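Local coordinates for tegumental protein 20.8 kDa (Clonorchis sinensis, PDB 5X2D) that probably binds calcium through the EF-hand part of the full-length tegumental-allergen-like protein, of which this chain is the dynein light chain-like domain, at residues P1-E6 / K21-T26; S78-L83 / L89-S94. All coordinates share one frame; numbering follows the deposited sequence.

The two contacts meet through helix 16-29 of this dynein light chain-like domain; contact 2 lies near the middle of the domain, contact 1 nearer its periphery. In contact 1 the loop 1-6 rests on one side of that helix; contact 2 is the hairpin pairing of strands 78-83 and 87-92, over which the helix lies. Their centres are 13 Å apart, yet their residues touch directly. Ile22 CG2 reaches Phe81 CE1 at 3.5 Å and Phe79 CE2 at 3.7 Å, while Thr26 CG2 lies 3.9 Å from Phe81 CZ. Where the loop runs into strand 7-13, Glu6 CB packs against Leu83 CD1 at 3.5 Å. Both segments of contact 1 precede those of contact 2 in the sequence.

Contact 1. Residues P1-E6 / K21-T26; sequences PSLPPE and KIARET
Leu3 and Pro4 together cover the methyl of Ala23, and hydrophobic touch is all that joins the loop 1-6 to the helix segment 21-26; no hydrogen bond crosses between them. Leu3 reaches the helix through the end of its side chain. Its CB, 5.8 Å from Ala23 CB, is too far to touch it. CG, the branch point, lies anti to the carbonyl carbon (chi1 -80°), and of the two methyls it carries only CD2 comes within touch, 4.1 Å from Ala23 CB. Pro4 comes to the same methyl with the ring carbon next to its nitrogen, CD, 4.0 Å from Ala23 CB. The backbones stay well apart, with 7.3 Å between Leu3 CA and Ala23 CA. Within the helix, Ile22 O accepts from both Thr26 N and Thr26 OG1, which reach it from opposite faces of its plane; the bond of 2.6 Å from Thr26 OG1 to Ile22 O gives the hydroxyl of this buried threonine a partner within its own helix. The contact lays the segment ahead of outer strand 7-13 of the dynein light chain-like domain against helix 16-29, where Pro4 also touches Ile27; Ala23 touches Ile7 of strand 7-13, and Ile22 and Thr26 reach helix 36-54.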
ATOM      1  N   PRO A   1     -13.347  -3.822 -26.008  1.00182.19           N
ATOM      2  CA  PRO A   1     -14.430  -3.464 -25.084  1.00179.52           C
ATOM      3  C   PRO A   1     -14.042  -2.371 -24.097  1.00167.37           C
ATOM      4  O   PRO A   1     -13.286  -1.461 -24.454  1.00171.94           O
ATOM      5  CB  PRO A   1     -14.712  -4.783 -24.346  1.00177.63           C
ATOM      6  CG  PRO A   1     -13.962  -5.875 -25.159  1.00180.64           C
ATOM      7  CD  PRO A   1     -13.455  -5.229 -26.419  1.00183.77           C
ATOM      8  N   SER A   2     -14.566  -2.468 -22.875  1.00141.59           N
ATOM      9  CA  SER A   2     -14.285  -1.497 -21.819  1.00128.48           C
ATOM     10  C   SER A   2     -14.429  -2.097 -20.419  1.00116.24           C
ATOM     11  O   SER A   2     -14.824  -3.252 -20.252  1.00112.04           O
ATOM     12  CB  SER A   2     -15.234  -0.295 -21.941  1.00127.85           C
ATOM     13  OG  SER A   2     -14.952   0.709 -20.976  1.00119.11           O
ATOM     14  N   LEU A   3     -14.090  -1.297 -19.413  1.00119.16           N
ATOM     15  CA  LEU A   3     -14.247  -1.689 -18.012  1.00114.48           C
ATOM     16  C   LEU A   3     -15.671  -1.492 -17.524  1.00113.85           C
ATOM     17  O   LEU A   3     -16.314  -0.497 -17.856  1.00114.83           O
ATOM     18  CB  LEU A   3     -13.303  -0.906 -17.105  1.00106.65           C
ATOM     19  CG  LEU A   3     -11.858  -1.384 -17.044  1.00102.16           C
ATOM     20  CD1 LEU A   3     -11.136  -0.557 -16.014  1.00 93.07           C
ATOM     21  CD2 LEU A   3     -11.814  -2.859 -16.675  1.00107.88           C
ATOM     22  N   PRO A   4     -16.166  -2.438 -16.725  1.00115.08           N
ATOM     23  CA  PRO A   4     -17.479  -2.261 -16.115  1.00119.20           C
ATOM     24  C   PRO A   4     -17.553  -0.904 -15.396  1.00113.66           C
ATOM     25  O   PRO A   4     -16.513  -0.381 -14.975  1.00104.76           O
ATOM     26  CB  PRO A   4     -17.556  -3.438 -15.133  1.00119.24           C
ATOM     27  CG  PRO A   4     -16.692  -4.476 -15.729  1.00116.23           C
ATOM     28  CD  PRO A   4     -15.543  -3.714 -16.328  1.00112.32           C
ATOM     29  N   PRO A   5     -18.753  -0.301 -15.334  1.00107.92           N
ATOM     30  CA  PRO A   5     -18.900   1.009 -14.689  1.00108.14           C
ATOM     31  C   PRO A   5     -18.628   0.998 -13.182  1.00106.74           C
ATOM     32  O   PRO A   5     -18.198   2.020 -12.640  1.00105.58           O
ATOM     33  CB  PRO A   5     -20.355   1.380 -14.982  1.00115.49           C
ATOM     34  CG  PRO A   5     -21.025   0.094 -15.339  1.00119.02           C
ATOM     35  CD  PRO A   5     -19.988  -0.733 -16.007  1.00112.86           C
ATOM     36  N   GLU A   6     -18.851  -0.138 -12.525  1.00111.89           N
ATOM     37  CA  GLU A   6     -18.582  -0.257 -11.090  1.00118.87           C
ATOM     38  C   GLU A   6     -17.141   0.091 -10.763  1.00117.02           C
ATOM     39  O   GLU A   6     -16.871   0.705  -9.734  1.00121.30           O
ATOM     40  CB  GLU A   6     -18.865  -1.675 -10.568  1.00120.65           C
ATOM     41  CG  GLU A   6     -20.156  -2.340 -11.014  1.00133.53           C
ATOM     42  CD  GLU A   6     -20.039  -2.998 -12.369  1.00139.68           C
ATOM     43  OE1 GLU A   6     -19.516  -2.339 -13.287  1.00140.47           O
ATOM     44  OE2 GLU A   6     -20.423  -4.180 -12.509  1.00141.74           O
ATOM     45  N   LYS A  21      -9.511  -8.312 -17.095  1.00100.43           N
ATOM     46  CA  LYS A  21      -9.647  -9.660 -16.537  1.00104.75           C
ATOM     47  C   LYS A  21      -9.469  -9.643 -15.031  1.00108.79           C
ATOM     48  O   LYS A  21      -9.941 -10.548 -14.337  1.00114.20           O
ATOM     49  CB  LYS A  21      -8.628 -10.667 -17.107  1.00102.12           C
ATOM     50  CG  LYS A  21      -7.988 -10.408 -18.456  1.00101.14           C
ATOM     51  CD  LYS A  21      -7.193 -11.671 -18.866  1.00100.90           C
ATOM     52  CE  LYS A  21      -6.122 -11.420 -19.920  1.00 99.19           C
ATOM     53  NZ  LYS A  21      -6.779 -11.290 -21.247  1.00115.61           N
ATOM     54  N   ILE A  22      -8.831  -8.594 -14.523  1.00101.79           N
ATOM     55  CA  ILE A  22      -8.834  -8.340 -13.096  1.00 86.07           C
ATOM     56  C   ILE A  22     -10.248  -7.944 -12.656  1.00 87.79           C
ATOM     57  O   ILE A  22     -10.693  -8.356 -11.579  1.00 79.25           O
ATOM     58  CB  ILE A  22      -7.782  -7.291 -12.730  1.00 72.94           C
ATOM     59  CG1 ILE A  22      -6.420  -7.985 -12.576  1.00 71.26           C
ATOM     60  CG2 ILE A  22      -8.170  -6.551 -11.461  1.00 81.63           C
ATOM     61  CD1 ILE A  22      -5.207  -7.061 -12.579  1.00 68.66           C
ATOM     62  N   ALA A  23     -10.951  -7.166 -13.488  1.00 79.89           N
ATOM     63  CA  ALA A  23     -12.358  -6.812 -13.211  1.00 90.72           C
ATOM     64  C   ALA A  23     -13.203  -8.069 -13.054  1.00 97.76           C
ATOM     65  O   ALA A  23     -13.821  -8.306 -12.011  1.00 86.96           O
ATOM     66  CB  ALA A  23     -12.930  -5.958 -14.306  1.00 93.50           C
ATOM     67  N   ARG A  24     -13.195  -8.865 -14.120  1.00102.54           N
ATOM     68  CA  ARG A  24     -13.895 -10.141 -14.212  1.00115.23           C
ATOM     69  C   ARG A  24     -13.723 -11.071 -13.008  1.00113.89           C
ATOM     70  O   ARG A  24     -14.697 -11.615 -12.500  1.00117.76           O
ATOM     71  CB  ARG A  24     -13.390 -10.867 -15.462  1.00128.22           C
ATOM     72  CG  ARG A  24     -14.400 -11.102 -16.570  1.00138.50           C
ATOM     73  CD  ARG A  24     -15.293 -12.292 -16.246  1.00149.86           C
ATOM     74  NE  ARG A  24     -16.144 -12.658 -17.376  1.00153.94           N
ATOM     75  CZ  ARG A  24     -16.888 -13.759 -17.430  1.00154.67           C
ATOM     76  NH1 ARG A  24     -16.906 -14.601 -16.406  1.00158.04           N
ATOM     77  NH2 ARG A  24     -17.629 -14.008 -18.501  1.00150.75           N
ATOM     78  N   GLU A  25     -12.485 -11.254 -12.559  1.00 98.78           N
ATOM     79  CA  GLU A  25     -12.210 -12.167 -11.465  1.00 94.45           C
ATOM     80  C   GLU A  25     -12.612 -11.557 -10.122  1.00102.29           C
ATOM     81  O   GLU A  25     -13.084 -12.260  -9.221  1.00114.11           O
ATOM     82  CB  GLU A  25     -10.717 -12.552 -11.468  1.00 94.62           C
ATOM     83  CG  GLU A  25     -10.272 -13.449 -10.324  1.00 95.36           C
ATOM     84  CD  GLU A  25     -10.736 -14.894 -10.511  1.00106.38           C
ATOM     85  OE1 GLU A  25     -11.307 -15.205 -11.593  1.00105.05           O
ATOM     86  OE2 GLU A  25     -10.506 -15.719  -9.585  1.00107.48           O
ATOM     87  N   THR A  26     -12.451 -10.241 -10.013  1.00 91.79           N
ATOM     88  CA  THR A  26     -12.693  -9.520  -8.761  1.00 89.20           C
ATOM     89  C   THR A  26     -14.161  -9.271  -8.386  1.00 88.19           C
ATOM     90  O   THR A  26     -14.603  -9.643  -7.307  1.00 89.94           O
ATOM     91  CB  THR A  26     -12.021  -8.146  -8.821  1.00 91.69           C
ATOM     92  OG1 THR A  26     -10.621  -8.325  -9.001  1.00 94.71           O
ATOM     93  CG2 THR A  26     -12.267  -7.344  -7.564  1.00 93.36           C
TER

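Contact 2. Residues S78-L83 / L89-S94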
ATOM      1  N   SER A  78       1.009  -2.335 -12.586  1.00 57.36           N
ATOM      2  CA  SER A  78       0.283  -1.954 -11.413  1.00 57.60           C
ATOM      3  C   SER A  78      -1.068  -1.403 -11.806  1.00 78.16           C
ATOM      4  O   SER A  78      -1.197  -0.603 -12.743  1.00 80.71           O
ATOM      5  CB  SER A  78       1.091  -0.975 -10.562  1.00 57.84           C
ATOM      6  OG  SER A  78       1.325   0.241 -11.206  1.00 77.32           O
ATOM      7  N   PHE A  79      -2.086  -1.846 -11.084  1.00 70.76           N
ATOM      8  CA  PHE A  79      -3.452  -1.450 -11.363  1.00 70.77           C
ATOM      9  C   PHE A  79      -4.084  -1.024 -10.047  1.00 73.62           C
ATOM     10  O   PHE A  79      -3.901  -1.703  -9.036  1.00 68.98           O
ATOM     11  CB  PHE A  79      -4.190  -2.627 -11.999  1.00 66.60           C
ATOM     12  CG  PHE A  79      -5.602  -2.344 -12.392  1.00 73.26           C
ATOM     13  CD1 PHE A  79      -6.027  -1.048 -12.655  1.00 78.95           C
ATOM     14  CD2 PHE A  79      -6.499  -3.398 -12.547  1.00 71.66           C
ATOM     15  CE1 PHE A  79      -7.337  -0.803 -13.054  1.00 77.21           C
ATOM     16  CE2 PHE A  79      -7.802  -3.171 -12.943  1.00 67.54           C
ATOM     17  CZ  PHE A  79      -8.225  -1.865 -13.209  1.00 69.77           C
ATOM     18  N   GLN A  80      -4.789   0.103 -10.023  1.00 72.66           N
ATOM     19  CA  GLN A  80      -5.411   0.524  -8.767  1.00 77.05           C
ATOM     20  C   GLN A  80      -6.826   1.012  -9.020  1.00 77.62           C
ATOM     21  O   GLN A  80      -7.001   1.989  -9.716  1.00 79.21           O
ATOM     22  CB  GLN A  80      -4.580   1.618  -8.082  1.00 74.51           C
ATOM     23  CG  GLN A  80      -3.165   1.183  -7.708  1.00 63.05           C
ATOM     24  CD  GLN A  80      -2.419   2.220  -6.896  1.00 64.29           C
ATOM     25  OE1 GLN A  80      -2.988   3.209  -6.464  1.00 85.88           O
ATOM     26  NE2 GLN A  80      -1.122   2.030  -6.745  1.00 77.23           N
ATOM     27  N   PHE A  81      -7.829   0.350  -8.445  1.00 76.71           N
ATOM     28  CA  PHE A  81      -9.221   0.686  -8.735  1.00 66.85           C
ATOM     29  C   PHE A  81     -10.144   0.518  -7.538  1.00 75.86           C
ATOM     30  O   PHE A  81      -9.924  -0.358  -6.691  1.00 69.20           O
ATOM     31  CB  PHE A  81      -9.744  -0.180  -9.879  1.00 65.83           C
ATOM     32  CG  PHE A  81      -9.873  -1.635  -9.530  1.00 70.59           C
ATOM     33  CD1 PHE A  81      -8.784  -2.504  -9.678  1.00 72.65           C
ATOM     34  CD2 PHE A  81     -11.072  -2.146  -9.049  1.00 67.18           C
ATOM     35  CE1 PHE A  81      -8.897  -3.853  -9.344  1.00 75.58           C
ATOM     36  CE2 PHE A  81     -11.191  -3.503  -8.712  1.00 73.30           C
ATOM     37  CZ  PHE A  81     -10.106  -4.353  -8.862  1.00 75.68           C
ATOM     38  N   GLU A  82     -11.211   1.324  -7.512  1.00 92.77           N
ATOM     39  CA  GLU A  82     -12.234   1.295  -6.453  1.00 92.60           C
ATOM     40  C   GLU A  82     -13.452   0.527  -6.940  1.00 88.11           C
ATOM     41  O   GLU A  82     -13.985   0.811  -8.005  1.00100.25           O
ATOM     42  CB  GLU A  82     -12.676   2.707  -6.040  1.00 96.61           C
ATOM     43  CG  GLU A  82     -11.564   3.638  -5.585  1.00108.67           C
ATOM     44  CD  GLU A  82     -12.078   5.019  -5.198  1.00126.74           C
ATOM     45  OE1 GLU A  82     -13.314   5.190  -5.067  1.00132.89           O
ATOM     46  OE2 GLU A  82     -11.242   5.937  -5.032  1.00131.29           O
ATOM     47  N   LEU A  83     -13.859  -0.475  -6.181  1.00 76.56           N
ATOM     48  CA  LEU A  83     -15.081  -1.208  -6.478  1.00 84.74           C
ATOM     49  C   LEU A  83     -15.983  -1.184  -5.233  1.00 95.56           C
ATOM     50  O   LEU A  83     -15.652  -1.776  -4.181  1.00 82.97           O
ATOM     51  CB  LEU A  83     -14.764  -2.639  -6.914  1.00 82.67           C
ATOM     52  CG  LEU A  83     -15.915  -3.600  -7.213  1.00 86.27           C
ATOM     53  CD1 LEU A  83     -16.463  -3.339  -8.602  1.00 89.78           C
ATOM     54  CD2 LEU A  83     -15.407  -5.031  -7.102  1.00 84.82           C
ATOM     55  N   LEU A  89      -5.383  -2.598  -4.816  1.00 76.94           N
ATOM     56  CA  LEU A  89      -4.093  -2.264  -5.404  1.00 77.56           C
ATOM     57  C   LEU A  89      -3.366  -3.528  -5.881  1.00 78.83           C
ATOM     58  O   LEU A  89      -3.172  -4.482  -5.106  1.00 75.89           O
ATOM     59  CB  LEU A  89      -3.217  -1.493  -4.400  1.00 76.67           C
ATOM     60  CG  LEU A  89      -3.598  -0.037  -4.127  1.00 78.68           C
ATOM     61  CD1 LEU A  89      -4.637   0.004  -3.049  1.00 77.10           C
ATOM     62  CD2 LEU A  89      -2.410   0.827  -3.750  1.00 74.06           C
ATOM     63  N   PHE A  90      -2.977  -3.545  -7.154  1.00 74.23           N
ATOM     64  CA  PHE A  90      -2.173  -4.645  -7.676  1.00 79.20           C
ATOM     65  C   PHE A  90      -0.780  -4.171  -8.063  1.00 84.40           C
ATOM     66  O   PHE A  90      -0.630  -3.127  -8.714  1.00 83.85           O
ATOM     67  CB  PHE A  90      -2.853  -5.308  -8.874  1.00 67.16           C
ATOM     68  CG  PHE A  90      -4.127  -6.029  -8.518  1.00 74.68           C
ATOM     69  CD1 PHE A  90      -5.291  -5.309  -8.207  1.00 74.93           C
ATOM     70  CD2 PHE A  90      -4.167  -7.419  -8.467  1.00 67.91           C
ATOM     71  CE1 PHE A  90      -6.477  -5.966  -7.877  1.00 80.18           C
ATOM     72  CE2 PHE A  90      -5.345  -8.087  -8.134  1.00 87.25           C
ATOM     73  CZ  PHE A  90      -6.506  -7.357  -7.836  1.00 85.84           C
ATOM     74  N   TRP A  91       0.222  -4.941  -7.635  1.00 78.44           N
ATOM     75  CA  TRP A  91       1.617  -4.766  -8.021  1.00 82.03           C
ATOM     76  C   TRP A  91       2.204  -6.101  -8.406  1.00 78.21           C
ATOM     77  O   TRP A  91       2.291  -6.987  -7.565  1.00 84.98           O
ATOM     78  CB  TRP A  91       2.485  -4.238  -6.875  1.00 93.46           C
ATOM     79  CG  TRP A  91       2.220  -2.881  -6.368  1.00107.32           C
ATOM     80  CD1 TRP A  91       2.336  -1.709  -7.051  1.00107.31           C
ATOM     81  CD2 TRP A  91       1.850  -2.533  -5.027  1.00118.00           C
ATOM     82  NE1 TRP A  91       2.040  -0.650  -6.226  1.00114.60           N
ATOM     83  CE2 TRP A  91       1.737  -1.129  -4.978  1.00115.80           C
ATOM     84  CE3 TRP A  91       1.598  -3.275  -3.867  1.00123.55           C
ATOM     85  CZ2 TRP A  91       1.379  -0.451  -3.818  1.00109.70           C
ATOM     86  CZ3 TRP A  91       1.246  -2.601  -2.721  1.00120.51           C
ATOM     87  CH2 TRP A  91       1.146  -1.202  -2.705  1.00115.49           C
ATOM     88  N   GLN A  92       2.706  -6.229  -9.621  1.00 71.64           N
ATOM     89  CA  GLN A  92       3.525  -7.377  -9.942  1.00 66.74           C
ATOM     90  C   GLN A  92       4.906  -7.115  -9.349  1.00 67.85           C
ATOM     91  O   GLN A  92       5.497  -6.098  -9.617  1.00 68.19           O
ATOM     92  CB  GLN A  92       3.571  -7.562 -11.438  1.00 67.03           C
ATOM     93  CG  GLN A  92       4.458  -8.656 -11.919  1.00 74.52           C
ATOM     94  CD  GLN A  92       4.451  -8.731 -13.428  1.00 81.37           C
ATOM     95  OE1 GLN A  92       4.542  -7.700 -14.120  1.00 69.84           O
ATOM     96  NE2 GLN A  92       4.296  -9.940 -13.954  1.00 91.97           N
ATOM     97  N   THR A  93       5.383  -7.979  -8.458  1.00 92.85           N
ATOM     98  CA  THR A  93       6.670  -7.713  -7.803  1.00 90.00           C
ATOM     99  C   THR A  93       7.853  -8.375  -8.503  1.00 89.89           C
ATOM    100  O   THR A  93       8.987  -8.036  -8.210  1.00 90.61           O
ATOM    101  CB  THR A  93       6.673  -8.163  -6.311  1.00 96.97           C
ATOM    102  OG1 THR A  93       6.197  -9.511  -6.202  1.00109.56           O
ATOM    103  CG2 THR A  93       5.780  -7.267  -5.455  1.00 85.14           C
ATOM    104  N   SER A  94       7.589  -9.301  -9.428  1.00 91.15           N
ATOM    105  CA  SER A  94       8.620  -9.941 -10.263  1.00 95.94           C
ATOM    106  C   SER A  94       7.955 -10.571 -11.480  1.00102.53           C
ATOM    107  O   SER A  94       6.737 -10.743 -11.476  1.00102.24           O
ATOM    108  CB  SER A  94       9.401 -11.010  -9.487  1.00105.92           C
ATOM    109  OG  SER A  94      10.365 -10.435  -8.619  1.00108.29           O
TER
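Phe90 CG stands anti to the carbonyl carbon (chi1 -67°), while Phe81 CG sits between its backbone N and carbonyl carbon (chi1 68°), and these turns bring the two rings together at their CE1 atoms. Phe81 CE1 and Phe90 CE1 are 3.5 Å apart, the side chains crossing at a slant. At the edge of the Phe90 ring, near its plane, lies Phe79 O. The other face of the sheet carries Gln80, whose extended chain runs across Leu89: its amide carbon CD comes within 3.4 Å of Leu89 CD2. Beside them Ser78 CB packs on Trp91 CD1 at 3.8 Å. This is an antiparallel beta hairpin, its strands forming the middle of a four-stranded sheet with 7-13 and 58-63 outside. Phe79 and Phe90 make the hydrogen-bonded pair. Phe90 N gives the straighter bond, 2.8 Å to Phe79 O at 168°; the return bond from Phe79 N to Phe90 O is 3.1 Å long and more bent. Phe90 O also receives a CA-H...O contact from Ser78 CA. Gln80 OE1 is hydrogen-bonded to the hydroxyl of Tyr67. Phe81 CD1 sits over one face of the Phe79 ring, 3.5 Å above its plane and offset toward the rim.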